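Local coordinates for protein subtilisin-like serine protease (Fervidobacterium pennivorans, PDB 1R6V) that degrades keratin into peptides as a subtilisin-like serine protease, allowing its bacterium to grow on native feathers, at residues A[38-43]-A[85-90]; A[392-397]-A[435-440]; A[557-562]-A[593-598]. The protein carries 1 engineered substitution. All blocks are in the same frame, centred on the assembly; numbering follows the deposited sequence.

Contact 1 (A[38-43]-A[85-90]); sequences YNDRSE and ALKGIR
The bend in the Arg90 chain at chi3 (-68°) turns NE towards the backbone of Tyr38, while Asn39 sets its CG beside its own backbone N (chi1 -80°), next to the methylenes of that arginine. Arg90 grips Tyr38 O side-on, NE at 3.0 Å and NH2 at 3.1 Å, both from one face of the carbonyl plane; the oxygen lies in the guanidinium plane. Arg90 NH2 also bonds Ile62 O. The Asn39 side chain crosses this one at about a right angle, Asn39 OD1 3.4 Å from Arg90 CD, and its ND2 reaches Lys87 O through a water.

Gly88 O accepts from two successive amides, Asn39 N at 2.8 Å and Asp40 N at 3.0 Å, the latter on a lone pair. Gly88 has no CB, and there is little room for one beside Asp40 CB. Beyond it, the aliphatic part of Lys87 lies across the carboxylate of Glu43, Lys87 CE 3.3 Å from Glu43 CD; the salt bridge of Glu43 is with Lys46. Ile89 CD1 packs against Glu43 CB and Tyr38 CB.

Asp40 OD1 accepts from Ser42 N, the capping bond, and from Ser42 OG. Tyr38 and Ile89 form an antiparallel non-hydrogen-bonded pair joining strands 33-38 and 89-93 of the propeptide sheet, beside a strand-to-helix turn whose aspartate N-caps helix 41-51.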
ATOM      1  N   TYR A  38      -3.196  -0.449  15.698  1.00 14.80           N
ATOM      2  CA  TYR A  38      -4.050  -0.770  16.825  1.00 15.98           C
ATOM      3  C   TYR A  38      -5.282   0.102  16.870  1.00 18.07           C
ATOM      4  O   TYR A  38      -5.410   1.076  16.128  1.00 16.53           O
ATOM      5  CB  TYR A  38      -3.253  -0.541  18.119  1.00 15.93           C
ATOM      6  CG  TYR A  38      -2.800   0.903  18.316  1.00 14.90           C
ATOM      7  CD1 TYR A  38      -3.635   1.844  18.920  1.00 16.92           C
ATOM      8  CD2 TYR A  38      -1.537   1.334  17.897  1.00 14.38           C
ATOM      9  CE1 TYR A  38      -3.228   3.176  19.104  1.00 15.37           C
ATOM     10  CE2 TYR A  38      -1.118   2.677  18.078  1.00 14.44           C
ATOM     11  CZ  TYR A  38      -1.976   3.591  18.684  1.00 14.40           C
ATOM     12  OH  TYR A  38      -1.583   4.908  18.869  1.00 14.36           O
ATOM     13  N   ASN A  39      -6.202  -0.279  17.743  1.00 19.45           N
ATOM     14  CA  ASN A  39      -7.363   0.544  17.993  1.00 21.00           C
ATOM     15  C   ASN A  39      -7.115   0.968  19.437  1.00 19.74           C
ATOM     16  O   ASN A  39      -7.162   2.146  19.749  1.00 22.19           O
ATOM     17  CB  ASN A  39      -8.663  -0.241  17.861  1.00 24.64           C
ATOM     18  CG  ASN A  39      -9.082  -0.422  16.413  1.00 26.30           C
ATOM     19  OD1 ASN A  39      -8.955   0.498  15.597  1.00 29.77           O
ATOM     20  ND2 ASN A  39      -9.588  -1.601  16.088  1.00 27.98           N
ATOM     21  N   ASP A  40      -6.780  -0.000  20.289  1.00 19.51           N
ATOM     22  CA  ASP A  40      -6.512   0.240  21.712  1.00 20.13           C
ATOM     23  C   ASP A  40      -5.005   0.198  21.984  1.00 18.75           C
ATOM     24  O   ASP A  40      -4.402  -0.870  22.028  1.00 19.86           O
ATOM     25  CB  ASP A  40      -7.248  -0.826  22.533  1.00 23.44           C
ATOM     26  CG  ASP A  40      -6.948  -0.762  24.022  1.00 24.98           C
ATOM     27  OD1 ASP A  40      -6.150   0.088  24.465  1.00 23.03           O
ATOM     28  OD2 ASP A  40      -7.528  -1.592  24.751  1.00 25.84           O
ATOM     29  N   ARG A  41      -4.397   1.367  22.153  1.00 18.99           N
ATOM     30  CA  ARG A  41      -2.954   1.451  22.391  1.00 17.30           C
ATOM     31  C   ARG A  41      -2.470   0.552  23.538  1.00 18.18           C
ATOM     32  O   ARG A  41      -1.352   0.051  23.504  1.00 17.95           O
ATOM     33  CB  ARG A  41      -2.549   2.914  22.660  1.00 16.32           C
ATOM     34  CG  ARG A  41      -1.072   3.138  23.050  1.00 13.93           C
ATOM     35  CD  ARG A  41      -0.093   2.625  21.971  1.00 14.29           C
ATOM     36  NE  ARG A  41       1.321   2.777  22.349  1.00 16.37           N
ATOM     37  CZ  ARG A  41       2.005   1.925  23.110  1.00 17.99           C
ATOM     38  NH1 ARG A  41       1.422   0.836  23.598  1.00 17.19           N
ATOM     39  NH2 ARG A  41       3.284   2.153  23.381  1.00 17.45           N
ATOM     40  N   SER A  42      -3.306   0.337  24.549  1.00 18.81           N
ATOM     41  CA  SER A  42      -2.879  -0.499  25.668  1.00 21.00           C
ATOM     42  C   SER A  42      -2.639  -1.959  25.256  1.00 20.99           C
ATOM     43  O   SER A  42      -1.771  -2.643  25.816  1.00 21.48           O
ATOM     44  CB  SER A  42      -3.899  -0.433  26.814  1.00 23.07           C
ATOM     45  OG  SER A  42      -5.103  -1.099  26.482  1.00 25.87           O
ATOM     46  N   GLU A  43      -3.385  -2.431  24.263  1.00 20.89           N
ATOM     47  CA  GLU A  43      -3.229  -3.806  23.810  1.00 21.44           C
ATOM     48  C   GLU A  43      -1.875  -4.032  23.168  1.00 19.79           C
ATOM     49  O   GLU A  43      -1.375  -5.156  23.138  1.00 19.17           O
ATOM     50  CB  GLU A  43      -4.326  -4.187  22.809  1.00 25.75           C
ATOM     51  CG  GLU A  43      -5.667  -4.516  23.441  1.00 32.64           C
ATOM     52  CD  GLU A  43      -5.630  -5.796  24.271  1.00 34.75           C
ATOM     53  OE1 GLU A  43      -5.536  -6.909  23.698  1.00 37.49           O
ATOM     54  OE2 GLU A  43      -5.692  -5.692  25.512  1.00 36.60           O
ATOM     55  N   ALA A  85      -4.821 -13.866  21.486  1.00 33.17           N
ATOM     56  CA  ALA A  85      -6.223 -13.498  21.611  1.00 34.56           C
ATOM     57  C   ALA A  85      -6.429 -12.007  21.887  1.00 35.12           C
ATOM     58  O   ALA A  85      -7.226 -11.632  22.749  1.00 35.96           O
ATOM     59  CB  ALA A  85      -6.875 -14.324  22.717  1.00 36.42           C
ATOM     60  N   LEU A  86      -5.716 -11.161  21.154  1.00 33.17           N
ATOM     61  CA  LEU A  86      -5.833  -9.719  21.323  1.00 33.94           C
ATOM     62  C   LEU A  86      -7.152  -9.257  20.704  1.00 34.06           C
ATOM     63  O   LEU A  86      -7.630  -9.860  19.750  1.00 35.39           O
ATOM     64  CB  LEU A  86      -4.656  -9.033  20.631  1.00 32.32           C
ATOM     65  CG  LEU A  86      -3.287  -9.621  20.983  1.00 32.76           C
ATOM     66  CD1 LEU A  86      -2.198  -8.943  20.156  1.00 33.77           C
ATOM     67  CD2 LEU A  86      -3.024  -9.449  22.467  1.00 34.16           C
ATOM     68  N   LYS A  87      -7.753  -8.199  21.233  1.00 34.69           N
ATOM     69  CA  LYS A  87      -9.014  -7.745  20.653  1.00 34.95           C
ATOM     70  C   LYS A  87      -8.965  -6.345  20.032  1.00 33.76           C
ATOM     71  O   LYS A  87      -9.671  -6.063  19.058  1.00 35.73           O
ATOM     72  CB  LYS A  87     -10.134  -7.802  21.696  1.00 37.12           C
ATOM     73  CG  LYS A  87     -10.124  -6.669  22.711  1.00 38.45           C
ATOM     74  CD  LYS A  87      -8.925  -6.739  23.637  1.00 40.19           C
ATOM     75  CE  LYS A  87      -8.917  -5.561  24.625  1.00 41.30           C
ATOM     76  NZ  LYS A  87     -10.163  -5.484  25.455  1.00 42.14           N
ATOM     77  N   GLY A  88      -8.138  -5.471  20.585  1.00 30.10           N
ATOM     78  CA  GLY A  88      -8.063  -4.124  20.052  1.00 25.68           C
ATOM     79  C   GLY A  88      -6.885  -3.857  19.138  1.00 23.44           C
ATOM     80  O   GLY A  88      -6.346  -2.755  19.142  1.00 22.06           O
ATOM     81  N   ILE A  89      -6.485  -4.861  18.361  1.00 20.73           N
ATOM     82  CA  ILE A  89      -5.369  -4.719  17.424  1.00 18.30           C
ATOM     83  C   ILE A  89      -5.929  -4.821  16.004  1.00 18.65           C
ATOM     84  O   ILE A  89      -6.732  -5.712  15.720  1.00 19.64           O
ATOM     85  CB  ILE A  89      -4.310  -5.844  17.637  1.00 17.99           C
ATOM     86  CG1 ILE A  89      -3.603  -5.673  18.990  1.00 17.03           C
ATOM     87  CG2 ILE A  89      -3.273  -5.830  16.517  1.00 18.79           C
ATOM     88  CD1 ILE A  89      -2.953  -4.329  19.217  1.00 17.03           C
ATOM     89  N   ARG A  90      -5.530  -3.915  15.112  1.00 16.65           N
ATOM     90  CA  ARG A  90      -6.015  -3.979  13.734  1.00 16.14           C
ATOM     91  C   ARG A  90      -5.167  -4.914  12.869  1.00 15.89           C
ATOM     92  O   ARG A  90      -5.703  -5.731  12.110  1.00 15.44           O
ATOM     93  CB  ARG A  90      -6.062  -2.575  13.110  1.00 18.25           C
ATOM     94  CG  ARG A  90      -7.311  -1.765  13.475  1.00 21.71           C
ATOM     95  CD  ARG A  90      -7.305  -0.395  12.792  1.00 26.00           C
ATOM     96  NE  ARG A  90      -6.230   0.417  13.349  1.00 25.49           N
ATOM     97  CZ  ARG A  90      -5.264   0.998  12.647  1.00 26.73           C
ATOM     98  NH1 ARG A  90      -5.215   0.883  11.320  1.00 26.01           N
ATOM     99  NH2 ARG A  90      -4.325   1.670  13.292  1.00 25.81           N
TER
HETATM  100  O   HOH W   1     -10.377  -3.958  17.640  1.00 51.57           O

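Contact 2 (A[392-397]-A[435-440]); sequences AVLLQK and AALQGP
Leu394 lays its CD2 methyl over the backbone between Ala436 and Leu437, 3.8 Å from both Ala436 C and Leu437 N. The same methyl touches Ala436 CB at 3.9 Å, and the small alanine side chain is consistent with so close an approach to the helix backbone. Leu437 answers from the other helix. Its CG stands anti to the backbone N (chi1 -167°), and CD1 meets three side chains of 392-397: Val393 through CG1, Leu394 through CD2, and the aliphatic stem of Lys397. The last is the tightest of the three, Lys397 CD lying 3.5 Å from Leu437 CD1, closer than carbon atoms usually pack.

Here the C-terminal ends of helix 380-397 and helix 433-438 pack together within the subtilisin-like catalytic domain, the first helix carrying in its first turn Ser381, assigned to the charge relay, and the contact itself lying away from the catalytic residues. Helix 403-413 adds Leu410 against Leu394 and Thr413 against Ala436, while Leu147 of helix 145-150 touches Leu437.

Across the two segments, the direct hydrogen bond is that of Lys397. The chain is extended throughout, with CG anti to the backbone N (chi1 -178°), and crosses Leu437 obliquely to deliver NZ to Leu437 O at 2.7 Å, the donor tilted 28° from the carbonyl plane. That carbonyl belongs to the last turn of its helix, where the negative end of the helix dipole would be expected to attract the ammonium. Lys397 NZ also forms a salt bridge with Glu150 and donates to a water at 2.9 Å, which in turn makes a weak bond to Gln438 O.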
ATOM      1  N   ALA A 392       0.690  21.965  -8.062  1.00 10.38           N
ATOM      2  CA  ALA A 392       0.949  23.108  -7.196  1.00 11.72           C
ATOM      3  C   ALA A 392       0.390  24.404  -7.787  1.00 13.06           C
ATOM      4  O   ALA A 392      -0.162  25.228  -7.055  1.00 11.93           O
ATOM      5  CB  ALA A 392       2.456  23.246  -6.932  1.00 12.52           C
ATOM      6  N   VAL A 393       0.548  24.588  -9.095  1.00 10.71           N
ATOM      7  CA  VAL A 393       0.021  25.789  -9.761  1.00 13.18           C
ATOM      8  C   VAL A 393      -1.517  25.770  -9.687  1.00 12.63           C
ATOM      9  O   VAL A 393      -2.156  26.779  -9.364  1.00 13.95           O
ATOM     10  CB  VAL A 393       0.527  25.869 -11.251  1.00 11.92           C
ATOM     11  CG1 VAL A 393      -0.087  27.088 -11.973  1.00 14.31           C
ATOM     12  CG2 VAL A 393       2.059  26.023 -11.254  1.00 11.55           C
ATOM     13  N   LEU A 394      -2.116  24.610  -9.937  1.00 13.08           N
ATOM     14  CA  LEU A 394      -3.574  24.494  -9.875  1.00 12.26           C
ATOM     15  C   LEU A 394      -4.134  24.772  -8.488  1.00 13.66           C
ATOM     16  O   LEU A 394      -5.215  25.355  -8.363  1.00 14.83           O
ATOM     17  CB  LEU A 394      -4.032  23.102 -10.311  1.00 12.49           C
ATOM     18  CG  LEU A 394      -3.725  22.714 -11.764  1.00 13.91           C
ATOM     19  CD1 LEU A 394      -4.143  21.274 -12.010  1.00 13.05           C
ATOM     20  CD2 LEU A 394      -4.478  23.647 -12.726  1.00 11.88           C
ATOM     21  N   LEU A 395      -3.416  24.354  -7.450  1.00 14.15           N
ATOM     22  CA  LEU A 395      -3.912  24.559  -6.091  1.00 13.65           C
ATOM     23  C   LEU A 395      -3.940  26.030  -5.728  1.00 15.92           C
ATOM     24  O   LEU A 395      -4.663  26.425  -4.814  1.00 16.44           O
ATOM     25  CB  LEU A 395      -3.086  23.749  -5.090  1.00 15.96           C
ATOM     26  CG  LEU A 395      -3.386  22.243  -5.194  1.00 15.18           C
ATOM     27  CD1 LEU A 395      -2.419  21.472  -4.325  1.00 15.90           C
ATOM     28  CD2 LEU A 395      -4.843  21.967  -4.780  1.00 13.95           C
ATOM     29  N   GLN A 396      -3.154  26.845  -6.427  1.00 16.00           N
ATOM     30  CA  GLN A 396      -3.188  28.280  -6.167  1.00 17.32           C
ATOM     31  C   GLN A 396      -4.487  28.831  -6.743  1.00 17.41           C
ATOM     32  O   GLN A 396      -5.178  29.631  -6.102  1.00 17.94           O
ATOM     33  CB  GLN A 396      -2.028  29.016  -6.838  1.00 16.35           C
ATOM     34  CG  GLN A 396      -2.134  30.533  -6.660  1.00 17.39           C
ATOM     35  CD  GLN A 396      -1.024  31.281  -7.359  1.00 16.55           C
ATOM     36  OE1 GLN A 396      -0.003  30.698  -7.720  1.00 15.66           O
ATOM     37  NE2 GLN A 396      -1.212  32.583  -7.547  1.00 18.65           N
ATOM     38  N   LYS A 397      -4.825  28.405  -7.952  1.00 16.48           N
ATOM     39  CA  LYS A 397      -6.033  28.897  -8.597  1.00 18.73           C
ATOM     40  C   LYS A 397      -7.336  28.305  -8.072  1.00 20.01           C
ATOM     41  O   LYS A 397      -8.371  28.973  -8.086  1.00 19.34           O
ATOM     42  CB  LYS A 397      -5.965  28.684 -10.109  1.00 19.97           C
ATOM     43  CG  LYS A 397      -7.199  29.227 -10.834  1.00 20.59           C
ATOM     44  CD  LYS A 397      -7.019  29.285 -12.341  1.00 22.21           C
ATOM     45  CE  LYS A 397      -8.251  29.906 -13.010  1.00 22.15           C
ATOM     46  NZ  LYS A 397      -8.108  30.001 -14.490  1.00 22.56           N
ATOM     47  N   ALA A 435      -4.161  24.139 -20.370  1.00 15.21           N
ATOM     48  CA  ALA A 435      -5.552  23.708 -20.480  1.00 16.12           C
ATOM     49  C   ALA A 435      -6.139  23.433 -19.095  1.00 15.87           C
ATOM     50  O   ALA A 435      -7.295  23.772 -18.810  1.00 15.72           O
ATOM     51  CB  ALA A 435      -5.664  22.454 -21.363  1.00 13.87           C
ATOM     52  N   ALA A 436      -5.344  22.829 -18.216  1.00 15.01           N
ATOM     53  CA  ALA A 436      -5.842  22.536 -16.871  1.00 14.64           C
ATOM     54  C   ALA A 436      -6.157  23.812 -16.098  1.00 15.75           C
ATOM     55  O   ALA A 436      -7.186  23.907 -15.419  1.00 14.56           O
ATOM     56  CB  ALA A 436      -4.815  21.700 -16.096  1.00 15.27           C
ATOM     57  N   LEU A 437      -5.285  24.807 -16.212  1.00 15.46           N
ATOM     58  CA  LEU A 437      -5.475  26.047 -15.472  1.00 17.36           C
ATOM     59  C   LEU A 437      -6.741  26.791 -15.903  1.00 18.73           C
ATOM     60  O   LEU A 437      -7.326  27.537 -15.113  1.00 19.52           O
ATOM     61  CB  LEU A 437      -4.245  26.950 -15.623  1.00 16.71           C
ATOM     62  CG  LEU A 437      -4.127  28.144 -14.674  1.00 18.68           C
ATOM     63  CD1 LEU A 437      -4.090  27.669 -13.229  1.00 19.22           C
ATOM     64  CD2 LEU A 437      -2.871  28.907 -15.019  1.00 20.53           C
ATOM     65  N   GLN A 438      -7.154  26.592 -17.148  1.00 20.45           N
ATOM     66  CA  GLN A 438      -8.361  27.238 -17.655  1.00 22.98           C
ATOM     67  C   GLN A 438      -9.576  26.748 -16.892  1.00 23.40           C
ATOM     68  O   GLN A 438     -10.541  27.489 -16.686  1.00 24.62           O
ATOM     69  CB  GLN A 438      -8.547  26.951 -19.144  1.00 25.66           C
ATOM     70  CG  GLN A 438      -7.532  27.664 -20.014  1.00 32.24           C
ATOM     71  CD  GLN A 438      -7.852  27.554 -21.483  1.00 35.14           C
ATOM     72  OE1 GLN A 438      -8.973  27.834 -21.902  1.00 37.17           O
ATOM     73  NE2 GLN A 438      -6.870  27.150 -22.277  1.00 38.76           N
ATOM     74  N   GLY A 439      -9.518  25.492 -16.472  1.00 21.67           N
ATOM     75  CA  GLY A 439     -10.612  24.911 -15.731  1.00 22.68           C
ATOM     76  C   GLY A 439     -11.881  24.863 -16.557  1.00 23.28           C
ATOM     77  O   GLY A 439     -11.837  24.734 -17.781  1.00 22.20           O
ATOM     78  N   PRO A 440     -13.042  24.956 -15.901  1.00 24.23           N
ATOM     79  CA  PRO A 440     -13.149  25.088 -14.450  1.00 23.50           C
ATOM     80  C   PRO A 440     -12.846  23.755 -13.760  1.00 21.30           C
ATOM     81  O   PRO A 440     -12.647  22.730 -14.405  1.00 20.77           O
ATOM     82  CB  PRO A 440     -14.604  25.512 -14.264  1.00 26.48           C
ATOM     83  CG  PRO A 440     -15.296  24.731 -15.341  1.00 25.60           C
ATOM     84  CD  PRO A 440     -14.375  24.966 -16.530  1.00 26.86           C
TER
HETATM   85  O   HOH W   2     -10.573  30.750 -15.866  1.00 44.43           O

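Contact 3 (A[557-562]-A[593-598]); sequences TLQVKF and NQTYDL
Val560 and Tyr596 exchange two backbone hydrogen bonds, Tyr596 N to Val560 O at 2.7 Å and Val560 N to Tyr596 O at 2.9 Å, forming a hydrogen-bonded antiparallel pair. Leu598 N donates to Leu558 O at one end, and Asn593 N to Phe562 O (2.6 Å) at the other.

Outside the backbone, Lys561 is fully extended, CG anti to its backbone N (chi1 173°), carrying CE to 3.1 Å from Asn593 O. Lys561 NZ donates to a water at 2.8 Å that also bonds Asn593 O and Thr595 OG1. An alanine here takes away the ammonium that donates to this water, and would probably leave the water less firmly held and Asn593 O without the covering CE. Gln559 shares this face, its CB against Thr595 CG2.

On the other face, Val560 CG1 presses on Tyr596 CB at 3.6 Å. Tyr596 CE1 comes to the edge of the Phe562 ring at 4.1 Å from Phe562 CD1, and Leu558 and Leu598 lie side by side. Phe574 meets both rings, and Phe607 touches both leucines. A polar face backed by an apolar one that packs on a second sheet is characteristic of a beta-sandwich, here the second such domain of fervidolysin, with 595-597 as an edge strand.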
ATOM      1  N   THR A 557     -20.902 -23.309   3.756  1.00 20.01           N
ATOM      2  CA  THR A 557     -21.535 -24.538   4.207  1.00 21.82           C
ATOM      3  C   THR A 557     -20.443 -25.388   4.831  1.00 20.10           C
ATOM      4  O   THR A 557     -19.304 -25.401   4.361  1.00 20.03           O
ATOM      5  CB  THR A 557     -22.194 -25.321   3.049  1.00 20.65           C
ATOM      6  OG1 THR A 557     -21.234 -25.575   2.020  1.00 22.81           O
ATOM      7  CG2 THR A 557     -23.358 -24.526   2.479  1.00 24.75           C
ATOM      8  N   LEU A 558     -20.793 -26.085   5.903  1.00 20.62           N
ATOM      9  CA  LEU A 558     -19.830 -26.939   6.587  1.00 21.72           C
ATOM     10  C   LEU A 558     -20.544 -28.107   7.226  1.00 21.09           C
ATOM     11  O   LEU A 558     -21.459 -27.918   8.018  1.00 20.32           O
ATOM     12  CB  LEU A 558     -19.096 -26.162   7.681  1.00 21.84           C
ATOM     13  CG  LEU A 558     -18.119 -26.967   8.549  1.00 23.93           C
ATOM     14  CD1 LEU A 558     -16.997 -27.510   7.678  1.00 23.00           C
ATOM     15  CD2 LEU A 558     -17.547 -26.080   9.646  1.00 24.63           C
ATOM     16  N   GLN A 559     -20.124 -29.313   6.868  1.00 21.92           N
ATOM     17  CA  GLN A 559     -20.704 -30.515   7.448  1.00 23.30           C
ATOM     18  C   GLN A 559     -19.563 -31.396   7.931  1.00 21.61           C
ATOM     19  O   GLN A 559     -18.480 -31.376   7.357  1.00 22.13           O
ATOM     20  CB  GLN A 559     -21.539 -31.279   6.412  1.00 26.22           C
ATOM     21  CG  GLN A 559     -22.785 -30.528   5.923  1.00 32.63           C
ATOM     22  CD  GLN A 559     -23.590 -31.329   4.911  1.00 37.27           C
ATOM     23  OE1 GLN A 559     -23.040 -31.840   3.930  1.00 40.78           O
ATOM     24  NE2 GLN A 559     -24.900 -31.437   5.138  1.00 39.65           N
ATOM     25  N   VAL A 560     -19.797 -32.149   9.001  1.00 21.80           N
ATOM     26  CA  VAL A 560     -18.778 -33.060   9.500  1.00 22.00           C
ATOM     27  C   VAL A 560     -19.423 -34.403   9.841  1.00 20.72           C
ATOM     28  O   VAL A 560     -20.495 -34.451  10.434  1.00 18.80           O
ATOM     29  CB  VAL A 560     -18.045 -32.512  10.754  1.00 24.04           C
ATOM     30  CG1 VAL A 560     -19.017 -32.277  11.885  1.00 26.36           C
ATOM     31  CG2 VAL A 560     -16.975 -33.500  11.177  1.00 25.86           C
ATOM     32  N   LYS A 561     -18.764 -35.486   9.437  1.00 19.84           N
ATOM     33  CA  LYS A 561     -19.254 -36.842   9.702  1.00 21.14           C
ATOM     34  C   LYS A 561     -18.074 -37.715  10.140  1.00 20.58           C
ATOM     35  O   LYS A 561     -17.035 -37.709   9.495  1.00 22.65           O
ATOM     36  CB  LYS A 561     -19.883 -37.422   8.427  1.00 22.74           C
ATOM     37  CG  LYS A 561     -20.294 -38.890   8.509  1.00 28.13           C
ATOM     38  CD  LYS A 561     -20.935 -39.347   7.196  1.00 30.19           C
ATOM     39  CE  LYS A 561     -21.250 -40.843   7.200  1.00 34.79           C
ATOM     40  NZ  LYS A 561     -21.951 -41.254   5.945  1.00 36.45           N
ATOM     41  N   PHE A 562     -18.226 -38.457  11.236  1.00 20.27           N
ATOM     42  CA  PHE A 562     -17.151 -39.332  11.704  1.00 19.73           C
ATOM     43  C   PHE A 562     -17.555 -40.780  11.467  1.00 19.84           C
ATOM     44  O   PHE A 562     -18.714 -41.136  11.640  1.00 20.32           O
ATOM     45  CB  PHE A 562     -16.871 -39.127  13.187  1.00 20.20           C
ATOM     46  CG  PHE A 562     -16.578 -37.711  13.550  1.00 20.64           C
ATOM     47  CD1 PHE A 562     -17.606 -36.858  13.927  1.00 21.28           C
ATOM     48  CD2 PHE A 562     -15.280 -37.228  13.505  1.00 20.71           C
ATOM     49  CE1 PHE A 562     -17.349 -35.523  14.262  1.00 20.14           C
ATOM     50  CE2 PHE A 562     -15.001 -35.898  13.834  1.00 22.06           C
ATOM     51  CZ  PHE A 562     -16.047 -35.045  14.216  1.00 20.83           C
ATOM     52  N   ASN A 593     -21.137 -42.130  11.693  1.00 28.49           N
ATOM     53  CA  ASN A 593     -21.741 -41.933  10.376  1.00 30.07           C
ATOM     54  C   ASN A 593     -22.854 -40.894  10.328  1.00 30.57           C
ATOM     55  O   ASN A 593     -23.551 -40.763   9.321  1.00 30.64           O
ATOM     56  CB  ASN A 593     -22.244 -43.275   9.835  1.00 30.26           C
ATOM     57  CG  ASN A 593     -21.110 -44.210   9.479  1.00 32.31           C
ATOM     58  OD1 ASN A 593     -21.279 -45.430   9.442  1.00 36.29           O
ATOM     59  ND2 ASN A 593     -19.946 -43.643   9.205  1.00 32.85           N
ATOM     60  N   GLN A 594     -23.018 -40.157  11.417  1.00 29.83           N
ATOM     61  CA  GLN A 594     -24.030 -39.116  11.475  1.00 31.25           C
ATOM     62  C   GLN A 594     -23.405 -37.825  10.936  1.00 29.48           C
ATOM     63  O   GLN A 594     -22.293 -37.475  11.313  1.00 28.42           O
ATOM     64  CB  GLN A 594     -24.486 -38.910  12.917  1.00 33.28           C
ATOM     65  CG  GLN A 594     -25.515 -37.807  13.071  1.00 37.57           C
ATOM     66  CD  GLN A 594     -26.164 -37.804  14.439  1.00 40.58           C
ATOM     67  OE1 GLN A 594     -26.061 -36.829  15.187  1.00 40.59           O
ATOM     68  NE2 GLN A 594     -26.843 -38.902  14.776  1.00 42.19           N
ATOM     69  N   THR A 595     -24.109 -37.142  10.037  1.00 27.89           N
ATOM     70  CA  THR A 595     -23.599 -35.895   9.470  1.00 28.29           C
ATOM     71  C   THR A 595     -24.075 -34.704  10.290  1.00 28.15           C
ATOM     72  O   THR A 595     -25.280 -34.470  10.400  1.00 28.02           O
ATOM     73  CB  THR A 595     -24.078 -35.686   8.009  1.00 28.46           C
ATOM     74  OG1 THR A 595     -23.559 -36.726   7.172  1.00 29.12           O
ATOM     75  CG2 THR A 595     -23.598 -34.338   7.479  1.00 29.64           C
ATOM     76  N   TYR A 596     -23.135 -33.964  10.878  1.00 26.09           N
ATOM     77  CA  TYR A 596     -23.482 -32.778  11.659  1.00 26.06           C
ATOM     78  C   TYR A 596     -23.376 -31.584  10.716  1.00 26.59           C
ATOM     79  O   TYR A 596     -22.352 -31.401  10.064  1.00 24.09           O
ATOM     80  CB  TYR A 596     -22.515 -32.573  12.829  1.00 25.76           C
ATOM     81  CG  TYR A 596     -22.471 -33.720  13.808  1.00 25.83           C
ATOM     82  CD1 TYR A 596     -21.551 -34.755  13.659  1.00 25.07           C
ATOM     83  CD2 TYR A 596     -23.360 -33.772  14.881  1.00 25.44           C
ATOM     84  CE1 TYR A 596     -21.518 -35.821  14.562  1.00 25.00           C
ATOM     85  CE2 TYR A 596     -23.336 -34.830  15.786  1.00 25.22           C
ATOM     86  CZ  TYR A 596     -22.414 -35.849  15.618  1.00 25.56           C
ATOM     87  OH  TYR A 596     -22.407 -36.910  16.497  1.00 25.65           O
ATOM     88  N   ASP A 597     -24.434 -30.785  10.639  1.00 27.31           N
ATOM     89  CA  ASP A 597     -24.437 -29.618   9.755  1.00 28.58           C
ATOM     90  C   ASP A 597     -24.136 -28.380  10.582  1.00 27.85           C
ATOM     91  O   ASP A 597     -24.919 -27.984  11.442  1.00 26.70           O
ATOM     92  CB  ASP A 597     -25.796 -29.489   9.053  1.00 31.02           C
ATOM     93  CG  ASP A 597     -25.815 -28.389   7.993  1.00 33.30           C
ATOM     94  OD1 ASP A 597     -24.741 -27.877   7.626  1.00 32.31           O
ATOM     95  OD2 ASP A 597     -26.917 -28.047   7.517  1.00 36.33           O
ATOM     96  N   LEU A 598     -22.981 -27.781  10.321  1.00 27.39           N
ATOM     97  CA  LEU A 598     -22.548 -26.595  11.044  1.00 26.70           C
ATOM     98  C   LEU A 598     -22.646 -25.347  10.167  1.00 26.91           C
ATOM     99  O   LEU A 598     -22.151 -24.288  10.542  1.00 25.69           O
ATOM    100  CB  LEU A 598     -21.098 -26.785  11.496  1.00 26.82           C
ATOM    101  CG  LEU A 598     -20.881 -27.993  12.411  1.00 28.09           C
ATOM    102  CD1 LEU A 598     -19.407 -28.150  12.726  1.00 28.82           C
ATOM    103  CD2 LEU A 598     -21.684 -27.809  13.690  1.00 29.68           C
TER
HETATM  104  O   HOH W   3     -23.966 -39.403   6.395  1.00 46.24           O
HETATM  105  O   HOH W   4     -20.583 -38.556  12.918  1.00 20.97           O

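The three contacts follow one another along the chain, each closing before the next opens, and share no sheet or helix. Contact 1 belongs to the propeptide, at strand 89-93 and helix 41-51; contact 2 joins helices 380-397 and 433-438 of the catalytic domain; contact 3 pairs strands 558-562 and 595-597 of the second beta-sandwich domain. Between centres, contact 1 lies about 44 Å from contact 2 and about 35 Å from contact 3. Contacts 2 and 3 are about 64 Å apart, on opposite sides of the chain's centre. Fervidolysin thus illustrates modular construction: each of the three contacts joins parts of a single domain, and the sandwich domains may engage substrate.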